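Local coordinates for protein Tni2 (Pseudomonas fluorescens, PDB 6B12) that probably acts as an immunity protein that binds and neutralises a partner toxin, and lies here against the chain of another protein, at residues R7-E10 with V14-E17; A37-Q42 with L46-S51; I57-P60 with L65-L68; A78-V83 with F122-S127. All coordinates share one frame; numbering follows the deposited sequence.

Contact 1 (R7-E10 with V14-E17); sequences RIRE and VIDE
R7 lies against I15, its neighbour across two antiparallel strands, and its side chain shows how an arginine can be carried across an apolar partner before its polar end is put to use. CB starts level with the neighbour, 4.2 Å from CB of I15. CG stands anti to the carbonyl carbon (chi1 -77°), and a bend at chi3 then swings the far end over the isoleucine. NE turns to a water in the guanidinium plane and donates to it over 2.9 Å, while that water gives a hydrogen bond of 2.7 Å to the backbone O of I15. CZ comes within 3.7 Å of I15 CG2, a methyl placed over one face of the guanidinium and displaced toward its rim. At the tip NH2 is nearer still, 3.4 Å from the same CG2, whereas NH1 is hydrogen-bonded to a polar side chain on the chain of another protein. The backbone here is the β-hairpin of strands 5-9 and 14-16. R7 and I15 form a hydrogen-bonded pair of it: R7 N donates to I15 O at 3.1 Å, and I15 N returns a bond of 2.8 Å to R7 O, both nearly straight. The next pair, I8 with V14, is non-hydrogen-bonded and puts its side chains on the other face of the sheet, where I8 CG1 and V14 CG2 touch at 4.2 Å. R9 runs its CG and CD past the branch of I15 that ends in CD1, the two side chains crossing at about a right angle; its guanidinium goes on to the carbonyl of S30 and to D11.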
loop_
_atom_site.group_PDB
_atom_site.type_symbol
_atom_site.label_atom_id
_atom_site.label_comp_id
_atom_site.label_asym_id
_atom_site.label_seq_id
_atom_site.Cartn_x
_atom_site.Cartn_y
_atom_site.Cartn_z
ATOM N N ARG C 7 14.242 -2.172 10.785
ATOM C CA ARG C 7 12.913 -1.883 11.298
ATOM C C ARG C 7 12.592 -2.920 12.362
ATOM O O ARG C 7 12.763 -4.115 12.128
ATOM C CB ARG C 7 11.889 -1.922 10.170
ATOM C CG ARG C 7 11.936 -0.683 9.299
ATOM C CD ARG C 7 11.320 -0.992 7.961
ATOM N NE ARG C 7 12.208 -1.834 7.167
ATOM C CZ ARG C 7 11.807 -2.681 6.223
ATOM N NH1 ARG C 7 10.520 -2.826 5.956
ATOM N NH2 ARG C 7 12.702 -3.381 5.520
ATOM N N ILE C 8 12.160 -2.471 13.530
ATOM C CA ILE C 8 11.983 -3.360 14.670
ATOM C C ILE C 8 10.483 -3.484 14.921
ATOM O O ILE C 8 9.796 -2.485 15.155
ATOM C CB ILE C 8 12.729 -2.870 15.919
ATOM C CG1 ILE C 8 14.261 -2.798 15.663
ATOM C CG2 ILE C 8 12.548 -3.861 17.053
ATOM C CD1 ILE C 8 14.710 -1.441 15.214
ATOM N N ARG C 9 9.977 -4.697 14.812
ATOM C CA ARG C 9 8.557 -4.950 15.054
ATOM C C ARG C 9 8.226 -4.856 16.545
ATOM O O ARG C 9 9.091 -4.968 17.411
ATOM C CB ARG C 9 8.183 -6.337 14.534
ATOM C CG ARG C 9 8.254 -6.452 13.018
ATOM C CD ARG C 9 8.448 -7.911 12.552
ATOM N NE ARG C 9 7.653 -8.912 13.268
ATOM C CZ ARG C 9 6.666 -9.630 12.722
ATOM N NH1 ARG C 9 6.310 -9.435 11.456
ATOM N NH2 ARG C 9 6.018 -10.546 13.442
ATOM N N GLU C 10 6.933 -4.651 16.843
ATOM C CA GLU C 10 6.519 -4.623 18.240
ATOM C C GLU C 10 6.924 -5.902 18.968
ATOM O O GLU C 10 7.146 -5.878 20.187
ATOM C CB GLU C 10 5.004 -4.422 18.332
ATOM C CG GLU C 10 4.471 -4.299 19.758
ATOM C CD GLU C 10 2.946 -4.219 19.783
ATOM O OE1 GLU C 10 2.411 -3.111 19.997
ATOM O OE2 GLU C 10 2.301 -5.264 19.553
ATOM N N VAL C 14 13.381 -8.287 13.796
ATOM C CA VAL C 14 14.047 -7.202 13.087
ATOM C C VAL C 14 13.970 -7.473 11.594
ATOM O O VAL C 14 14.373 -8.548 11.128
ATOM C CB VAL C 14 15.512 -7.049 13.541
ATOM C CG1 VAL C 14 16.197 -5.939 12.733
ATOM C CG2 VAL C 14 15.571 -6.745 15.038
ATOM N N ILE C 15 13.465 -6.497 10.852
ATOM C CA ILE C 15 13.390 -6.570 9.399
ATOM C C ILE C 15 14.630 -5.887 8.849
ATOM O O ILE C 15 14.804 -4.682 9.041
ATOM C CB ILE C 15 12.124 -5.888 8.863
ATOM C CG1 ILE C 15 10.876 -6.365 9.627
ATOM C CG2 ILE C 15 11.975 -6.163 7.362
ATOM C CD1 ILE C 15 9.635 -5.533 9.282
ATOM N N ASP C 16 15.460 -6.641 8.140
ATOM C CA ASP C 16 16.634 -6.077 7.486
ATOM C C ASP C 16 16.228 -5.382 6.186
ATOM O O ASP C 16 15.156 -5.628 5.630
ATOM C CB ASP C 16 17.654 -7.176 7.198
ATOM C CG ASP C 16 18.127 -7.856 8.455
ATOM O OD1 ASP C 16 18.423 -7.138 9.435
ATOM O OD2 ASP C 16 18.187 -9.104 8.473
ATOM N N GLU C 17 17.083 -4.476 5.714
ATOM C CA GLU C 17 16.696 -3.716 4.533
ATOM C C GLU C 17 16.571 -4.669 3.346
ATOM O O GLU C 17 17.399 -5.562 3.158
ATOM C CB GLU C 17 17.705 -2.596 4.231
ATOM C CG GLU C 17 17.150 -1.647 3.198
ATOM C CD GLU C 17 17.995 -0.385 3.002
ATOM O OE1 GLU C 17 19.131 -0.282 3.539
ATOM O OE2 GLU C 17 17.498 0.499 2.286
HETATM O O HOH W 1 14.974 -2.499 7.391
#

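Contact 2 (A37-Q42 with L46-S51)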
loop_
_atom_site.group_PDB
_atom_site.type_symbol
_atom_site.label_atom_id
_atom_site.label_comp_id
_atom_site.label_asym_id
_atom_site.label_seq_id
_atom_site.Cartn_x
_atom_site.Cartn_y
_atom_site.Cartn_z
ATOM N N ALA C 37 12.351 2.500 13.529
ATOM C CA ALA C 37 13.282 2.447 12.411
ATOM C C ALA C 37 14.604 3.015 12.897
ATOM O O ALA C 37 14.622 4.071 13.535
ATOM C CB ALA C 37 12.770 3.240 11.212
ATOM N N ARG C 38 15.693 2.295 12.646
ATOM C CA ARG C 38 17.003 2.675 13.144
ATOM C C ARG C 38 17.996 2.588 11.996
ATOM O O ARG C 38 17.859 1.735 11.113
ATOM C CB ARG C 38 17.386 1.732 14.310
ATOM C CG ARG C 38 18.794 1.715 14.790
ATOM C CD ARG C 38 18.904 0.671 15.925
ATOM N NE ARG C 38 18.828 -0.719 15.456
ATOM C CZ ARG C 38 18.387 -1.744 16.184
ATOM N NH1 ARG C 38 17.947 -1.557 17.426
ATOM N NH2 ARG C 38 18.370 -2.967 15.662
ATOM N N TRP C 39 18.993 3.477 11.991
ATOM C CA TRP C 39 19.992 3.443 10.919
ATOM C C TRP C 39 21.265 4.133 11.376
ATOM O O TRP C 39 21.289 4.840 12.385
ATOM C CB TRP C 39 19.471 4.109 9.626
ATOM C CG TRP C 39 19.195 5.617 9.767
ATOM C CD1 TRP C 39 20.029 6.641 9.403
ATOM C CD2 TRP C 39 18.007 6.236 10.296
ATOM N NE1 TRP C 39 19.438 7.860 9.674
ATOM C CE2 TRP C 39 18.202 7.638 10.236
ATOM C CE3 TRP C 39 16.810 5.735 10.844
ATOM C CZ2 TRP C 39 17.247 8.545 10.680
ATOM C CZ3 TRP C 39 15.860 6.644 11.292
ATOM C CH2 TRP C 39 16.084 8.031 11.205
ATOM N N ARG C 40 22.345 3.920 10.604
ATOM C CA ARG C 40 23.601 4.609 10.852
ATOM C C ARG C 40 23.787 5.762 9.869
ATOM O O ARG C 40 23.513 5.622 8.676
ATOM C CB ARG C 40 24.796 3.657 10.731
ATOM C CG ARG C 40 26.093 4.358 11.047
ATOM C CD ARG C 40 27.292 3.409 11.083
ATOM N NE ARG C 40 27.542 2.758 9.803
ATOM C CZ ARG C 40 28.254 3.289 8.805
ATOM N NH1 ARG C 40 28.796 4.507 8.901
ATOM N NH2 ARG C 40 28.416 2.596 7.689
ATOM N N TRP C 41 24.241 6.898 10.392
ATOM C CA TRP C 41 24.720 8.030 9.605
ATOM C C TRP C 41 26.068 8.409 10.179
ATOM O O TRP C 41 26.157 8.786 11.358
ATOM C CB TRP C 41 23.751 9.224 9.670
ATOM C CG TRP C 41 24.167 10.392 8.836
ATOM C CD1 TRP C 41 24.944 11.460 9.211
ATOM C CD2 TRP C 41 23.795 10.617 7.481
ATOM N NE1 TRP C 41 25.091 12.330 8.144
ATOM C CE2 TRP C 41 24.386 11.832 7.075
ATOM C CE3 TRP C 41 23.006 9.897 6.565
ATOM C CZ2 TRP C 41 24.220 12.352 5.790
ATOM C CZ3 TRP C 41 22.831 10.417 5.289
ATOM C CH2 TRP C 41 23.440 11.635 4.913
ATOM N N GLN C 42 27.117 8.268 9.365
ATOM C CA GLN C 42 28.476 8.503 9.844
ATOM C C GLN C 42 28.728 7.692 11.114
ATOM O O GLN C 42 28.633 6.462 11.077
ATOM C CB GLN C 42 28.715 9.993 10.057
ATOM C CG GLN C 42 28.676 10.763 8.737
ATOM C CD GLN C 42 28.953 12.226 8.925
ATOM O OE1 GLN C 42 28.219 12.926 9.627
ATOM N NE2 GLN C 42 30.016 12.704 8.299
ATOM N N LEU C 46 20.884 6.376 14.644
ATOM C CA LEU C 46 19.754 7.289 14.726
ATOM C C LEU C 46 18.480 6.477 14.610
ATOM O O LEU C 46 18.459 5.408 13.995
ATOM C CB LEU C 46 19.819 8.346 13.617
ATOM C CG LEU C 46 21.121 9.159 13.678
ATOM C CD1 LEU C 46 21.322 9.868 12.359
ATOM C CD2 LEU C 46 21.008 10.172 14.825
ATOM N N SER C 47 17.405 6.996 15.179
ATOM C CA SER C 47 16.173 6.231 15.094
ATOM C C SER C 47 14.972 7.154 15.203
ATOM O O SER C 47 15.080 8.295 15.646
ATOM C CB SER C 47 16.104 5.180 16.199
ATOM O OG SER C 47 16.030 5.831 17.451
ATOM N N VAL C 48 13.824 6.617 14.804
ATOM C CA VAL C 48 12.513 7.178 15.130
ATOM C C VAL C 48 11.667 6.057 15.712
ATOM O O VAL C 48 11.766 4.905 15.282
ATOM C CB VAL C 48 11.843 7.800 13.891
ATOM C CG1 VAL C 48 12.651 9.034 13.446
ATOM C CG2 VAL C 48 11.755 6.769 12.759
ATOM N N VAL C 49 10.851 6.378 16.713
ATOM C CA VAL C 49 10.118 5.347 17.444
ATOM C C VAL C 49 8.678 5.797 17.587
ATOM O O VAL C 49 8.433 6.933 17.991
ATOM C CB VAL C 49 10.716 5.108 18.844
ATOM C CG1 VAL C 49 9.892 4.046 19.595
ATOM C CG2 VAL C 49 12.187 4.749 18.746
ATOM N N ASN C 50 7.737 4.913 17.271
ATOM C CA ASN C 50 6.313 5.229 17.435
ATOM C C ASN C 50 5.608 3.970 17.916
ATOM O O ASN C 50 5.487 3.016 17.149
ATOM C CB ASN C 50 5.722 5.741 16.112
ATOM C CG ASN C 50 4.283 6.219 16.263
ATOM O OD1 ASN C 50 3.708 6.111 17.339
ATOM N ND2 ASN C 50 3.706 6.741 15.194
ATOM N N SER C 51 5.128 3.953 19.171
ATOM C CA SER C 51 4.510 2.717 19.652
ATOM C C SER C 51 3.193 2.434 18.937
ATOM O O SER C 51 2.723 1.288 18.934
ATOM C CB SER C 51 4.319 2.782 21.167
ATOM O OG SER C 51 3.349 3.743 21.530
#
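With chi1 at 65°, the CG of W39 is wedged between its own backbone N and carbonyl carbon, and this torsion swings the indole beneath the strand opposite; L46, with CG anti to the carbonyl carbon (chi1 -58°), leaves its CB over the ring and sends CD1 toward the indole nitrogen and W41. W39 and L46 form a hydrogen-bonded pair of the β-hairpin built from strands 34-41 and 44-49, a clear case of an aromatic ring packed against the backbone as well as the side chain of its cross-strand partner. L46 CB sits over the five-membered ring as a CH-π contact, 4.1 Å from the centroid and 25° off the normal. L46 O also stands above the indole, toward its rim and 3.6 Å from CE3, yet it is already engaged, accepting from W39 N at 2.8 Å. The indole N-H is used elsewhere, on the carbonyl of G85.

One pair away, R38 faces S47 without backbone hydrogen bonds. There R38 CA makes a CA-H...O contact of 3.2 Å to L46 O, and the arginine's far end leaves for E6. Beyond it A37 and V48 exchange two hydrogen bonds, with A37 CB touching V48 CG2 at 4.0 Å on the same face as the indole. That face is turned toward strand 64-70, where L65 and I67 are met. At the turn end of the hairpin, L46 CD1 reaches W41 CB at 3.7 Å and W39 NE1 at 3.8 Å.

Contact 3 (I57-P60 with L65-L68)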
loop_
_atom_site.group_PDB
_atom_site.type_symbol
_atom_site.label_atom_id
_atom_site.label_comp_id
_atom_site.label_asym_id
_atom_site.label_seq_id
_atom_site.Cartn_x
_atom_site.Cartn_y
_atom_site.Cartn_z
ATOM N N ILE C 57 10.799 3.767 4.813
ATOM C CA ILE C 57 11.645 3.341 3.704
ATOM C C ILE C 57 12.847 4.268 3.639
ATOM O O ILE C 57 12.809 5.411 4.103
ATOM C CB ILE C 57 10.918 3.333 2.334
ATOM C CG1 ILE C 57 10.338 4.719 2.034
ATOM C CG2 ILE C 57 9.828 2.242 2.302
ATOM C CD1 ILE C 57 10.067 4.965 0.554
ATOM N N VAL C 58 13.933 3.756 3.100
ATOM C CA VAL C 58 15.060 4.611 2.749
ATOM C C VAL C 58 14.849 5.078 1.313
ATOM O O VAL C 58 14.673 4.260 0.407
ATOM C CB VAL C 58 16.392 3.867 2.909
ATOM C CG1 VAL C 58 17.535 4.733 2.399
ATOM C CG2 VAL C 58 16.618 3.469 4.400
ATOM N N VAL C 59 14.816 6.390 1.113
ATOM C CA VAL C 59 14.686 6.933 -0.244
ATOM C C VAL C 59 15.907 6.500 -1.047
ATOM O O VAL C 59 17.002 6.365 -0.469
ATOM C CB VAL C 59 14.560 8.465 -0.173
ATOM C CG1 VAL C 59 14.423 9.108 -1.560
ATOM C CG2 VAL C 59 13.357 8.849 0.745
ATOM N N PRO C 60 15.795 6.199 -2.347
ATOM C CA PRO C 60 16.953 5.618 -3.046
ATOM C C PRO C 60 18.175 6.525 -3.114
ATOM O O PRO C 60 19.267 6.008 -3.399
ATOM C CB PRO C 60 16.397 5.290 -4.438
ATOM C CG PRO C 60 14.923 5.020 -4.150
ATOM C CD PRO C 60 14.574 6.091 -3.154
ATOM N N LEU C 65 14.885 9.460 4.636
ATOM C CA LEU C 65 13.922 8.413 4.913
ATOM C C LEU C 65 12.527 8.993 4.725
ATOM O O LEU C 65 12.290 10.173 5.007
ATOM C CB LEU C 65 14.075 7.881 6.339
ATOM C CG LEU C 65 15.477 7.259 6.558
ATOM C CD1 LEU C 65 16.333 8.259 7.325
ATOM C CD2 LEU C 65 15.360 5.947 7.291
ATOM N N ALA C 66 11.622 8.185 4.212
ATOM C CA ALA C 66 10.213 8.550 4.210
ATOM C C ALA C 66 9.551 7.729 5.305
ATOM O O ALA C 66 9.707 6.505 5.343
ATOM C CB ALA C 66 9.560 8.282 2.859
ATOM N N ILE C 67 8.813 8.403 6.183
ATOM C CA ILE C 67 8.267 7.778 7.375
ATOM C C ILE C 67 6.775 8.043 7.375
ATOM O O ILE C 67 6.369 9.200 7.478
ATOM C CB ILE C 67 8.881 8.357 8.663
ATOM C CG1 ILE C 67 10.420 8.333 8.652
ATOM C CG2 ILE C 67 8.295 7.617 9.860
ATOM C CD1 ILE C 67 10.972 6.987 8.691
ATOM N N LEU C 68 5.969 6.989 7.311
ATOM C CA LEU C 68 4.519 7.120 7.465
ATOM C C LEU C 68 4.194 6.791 8.917
ATOM O O LEU C 68 4.351 5.646 9.351
ATOM C CB LEU C 68 3.802 6.195 6.497
ATOM C CG LEU C 68 2.288 6.340 6.500
ATOM C CD1 LEU C 68 1.850 7.774 6.163
ATOM C CD2 LEU C 68 1.752 5.341 5.499
#
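I57 and A66 form a hydrogen-bonded antiparallel pair, I57 N donating to A66 O and A66 N to I57 O, each over 3.0 Å, though the second bond is more bent (148° at the hydrogen) and its donor stands 24° out of the carbonyl plane. On the face of this pair the ethyl branch of I57 does the touching. A chi1 of 57° sets CG1 between the backbone N and the carbonyl carbon, which brings it 3.7 Å from A66 CB, with CD1 following at 4.1 Å. V59 adds CG2 near the same alanine, 3.9 Å from A66 N. V58 and L65, the non-hydrogen-bonded pair, send their side chains to the other face, where V58 CG2 and L65 CD2 meet methyl to methyl at 4.0 Å as the two chains cross obliquely. The example illustrates how the two faces of one β-hairpin can serve different layers. The I57 and A66 face packs on F111 of strand 102-112 and F122 of strand 121-128, the V58 and L65 face receives F5 of strand 5-9, and strand 64-70 hydrogen-bonds along its other edge to strand 78-84.

Contact 4 (A78-V83 with F122-S127)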
loop_
_atom_site.group_PDB
_atom_site.type_symbol
_atom_site.label_atom_id
_atom_site.label_comp_id
_atom_site.label_asym_id
_atom_site.label_seq_id
_atom_site.Cartn_x
_atom_site.Cartn_y
_atom_site.Cartn_z
ATOM N N ALA C 78 -2.621 8.644 9.695
ATOM C CA ALA C 78 -1.167 8.680 9.627
ATOM C C ALA C 78 -0.739 9.963 8.934
ATOM O O ALA C 78 -1.506 10.563 8.174
ATOM C CB ALA C 78 -0.625 7.456 8.887
ATOM N N THR C 79 0.514 10.364 9.190
ATOM C CA THR C 79 1.113 11.538 8.564
ATOM C C THR C 79 2.443 11.125 7.936
ATOM O O THR C 79 3.209 10.378 8.546
ATOM C CB THR C 79 1.345 12.656 9.596
ATOM O OG1 THR C 79 0.089 13.039 10.188
ATOM C CG2 THR C 79 1.973 13.874 8.940
ATOM N N LEU C 80 2.705 11.615 6.730
ATOM C CA LEU C 80 3.941 11.296 6.017
ATOM C C LEU C 80 4.989 12.371 6.264
ATOM O O LEU C 80 4.713 13.563 6.090
ATOM C CB LEU C 80 3.649 11.164 4.523
ATOM C CG LEU C 80 4.867 10.918 3.631
ATOM C CD1 LEU C 80 5.566 9.581 3.952
ATOM C CD2 LEU C 80 4.427 11.019 2.150
ATOM N N TYR C 81 6.200 11.943 6.635
ATOM C CA TYR C 81 7.337 12.830 6.839
ATOM C C TYR C 81 8.504 12.356 5.991
ATOM O O TYR C 81 8.682 11.160 5.780
ATOM C CB TYR C 81 7.802 12.837 8.297
ATOM C CG TYR C 81 6.735 13.287 9.260
ATOM C CD1 TYR C 81 6.556 14.640 9.541
ATOM C CD2 TYR C 81 5.883 12.360 9.861
ATOM C CE1 TYR C 81 5.561 15.054 10.426
ATOM C CE2 TYR C 81 4.896 12.757 10.740
ATOM C CZ TYR C 81 4.735 14.112 11.017
ATOM O OH TYR C 81 3.756 14.525 11.896
ATOM N N VAL C 82 9.301 13.313 5.529
ATOM C CA VAL C 82 10.629 13.040 4.967
ATOM C C VAL C 82 11.636 13.500 6.001
ATOM O O VAL C 82 11.638 14.669 6.392
ATOM C CB VAL C 82 10.843 13.759 3.631
ATOM C CG1 VAL C 82 12.292 13.576 3.156
ATOM C CG2 VAL C 82 9.878 13.213 2.608
ATOM N N VAL C 83 12.492 12.586 6.448
ATOM C CA VAL C 83 13.463 12.862 7.495
ATOM C C VAL C 83 14.848 12.819 6.874
ATOM O O VAL C 83 15.144 11.926 6.082
ATOM C CB VAL C 83 13.352 11.828 8.635
ATOM C CG1 VAL C 83 14.364 12.103 9.720
ATOM C CG2 VAL C 83 11.906 11.795 9.214
ATOM N N PHE C 122 10.550 9.265 -4.254
ATOM C CA PHE C 122 9.868 8.072 -3.774
ATOM C C PHE C 122 8.375 8.239 -4.038
ATOM O O PHE C 122 7.900 9.320 -4.409
ATOM C CB PHE C 122 10.149 7.814 -2.284
ATOM C CG PHE C 122 9.569 8.861 -1.373
ATOM C CD1 PHE C 122 10.254 10.041 -1.113
ATOM C CD2 PHE C 122 8.335 8.646 -0.758
ATOM C CE1 PHE C 122 9.724 11.003 -0.269
ATOM C CE2 PHE C 122 7.773 9.616 0.088
ATOM C CZ PHE C 122 8.458 10.782 0.349
ATOM N N THR C 123 7.636 7.148 -3.870
ATOM C CA THR C 123 6.204 7.134 -4.160
ATOM C C THR C 123 5.428 6.708 -2.928
ATOM O O THR C 123 5.757 5.703 -2.299
ATOM C CB THR C 123 5.891 6.161 -5.301
ATOM O OG1 THR C 123 6.599 6.545 -6.486
ATOM C CG2 THR C 123 4.389 6.166 -5.604
ATOM N N CYS C 124 4.355 7.438 -2.610
ATOM C CA CYS C 124 3.471 7.017 -1.534
ATOM C C CYS C 124 2.049 7.026 -2.071
ATOM O O CYS C 124 1.665 7.925 -2.841
ATOM C CB CYS C 124 3.620 7.924 -0.315
ATOM S SG CYS C 124 2.860 7.283 1.204
HETATM N N MSE C 125 1.307 5.987 -1.713
HETATM C CA MSE C 125 -0.048 5.798 -2.219
HETATM C C MSE C 125 -0.999 6.540 -1.292
HETATM O O MSE C 125 -0.936 6.381 -0.081
HETATM C CB MSE C 125 -0.372 4.302 -2.308
HETATM C CG MSE C 125 0.638 3.511 -3.121
HETATM SE SE MSE C 125 0.860 4.192 -4.951
HETATM C CE MSE C 125 -0.988 3.993 -5.401
ATOM N N PHE C 126 -1.891 7.335 -1.881
ATOM C CA PHE C 126 -2.733 8.289 -1.165
ATOM C C PHE C 126 -4.187 7.889 -1.368
ATOM O O PHE C 126 -4.613 7.679 -2.507
ATOM C CB PHE C 126 -2.458 9.692 -1.730
ATOM C CG PHE C 126 -3.380 10.798 -1.250
ATOM C CD1 PHE C 126 -3.050 11.561 -0.141
ATOM C CD2 PHE C 126 -4.502 11.157 -1.990
ATOM C CE1 PHE C 126 -3.863 12.619 0.252
ATOM C CE2 PHE C 126 -5.315 12.215 -1.605
ATOM C CZ PHE C 126 -5.009 12.941 -0.487
ATOM N N SER C 127 -4.929 7.734 -0.261
ATOM C CA SER C 127 -6.349 7.403 -0.311
ATOM C C SER C 127 -7.148 8.686 -0.125
ATOM O O SER C 127 -7.131 9.275 0.963
ATOM C CB SER C 127 -6.696 6.375 0.769
ATOM O OG SER C 127 -8.055 5.962 0.629
#
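V82 points a methyl at the rim of the F122 ring, and L80, two residues earlier, does the same, so that the phenyl group is met edge-on by both. V82 CG2 lies close to the ring plane, 3.6 Å from CZ and equally 3.6 Å from CE1. L80 CD2 comes to the rim beyond CZ, 4.2 Å from CE2. Neither aliphatic group lies over the face. A chi1 of 67°, with CG between the backbone N and the carbonyl carbon, sends the F122 ring toward strand 78-84; chi2 (-84°) sets how it is turned. L80 has a second partner: with CG anti to the backbone N (chi1 176°), it drops CD2 to 4.0 Å from C124 CB and 4.2 Å from C124 SG. Both contacts of C124 are thus to the same leucine methyl.

No hydrogen bond crosses between these segments, whose axes approach no closer than 10.5 Å and run nearly antiparallel. This is the spacing of two β-sheets packed face to face, and it exemplifies a general rule of layered β-structure: alternate residues on each strand, here L80 with V82 and F122 with C124, face inward and fill the gap between the layers. The interface extends beyond these four. L80 also rests on Y108 and F111 of strand 102-112 and, like F122, on I139 of strand 134-140, while strand 78-84 itself is held in its own sheet between strands 64-70 and 90-92.

From the N terminus, contact 1 closes the first hairpin and contact 2 the next, both in one sheet where strands 5-9 and 34-41 are neighbours; I8 CD1 packs on R38 CZ between them. Contact 3 closes a third hairpin, in the central four-stranded sheet, and is joined to contact 2 by W39 against L65 and V48 against I67. Contact 4 is of another kind: it spans 38 residues and ties that central sheet to the C-terminal five-stranded one. It meets contact 3 through probable backbone hydrogen bonds between strands 64-70 and 78-84 and through A66 on F122. All four follow in series, none nested or crossed.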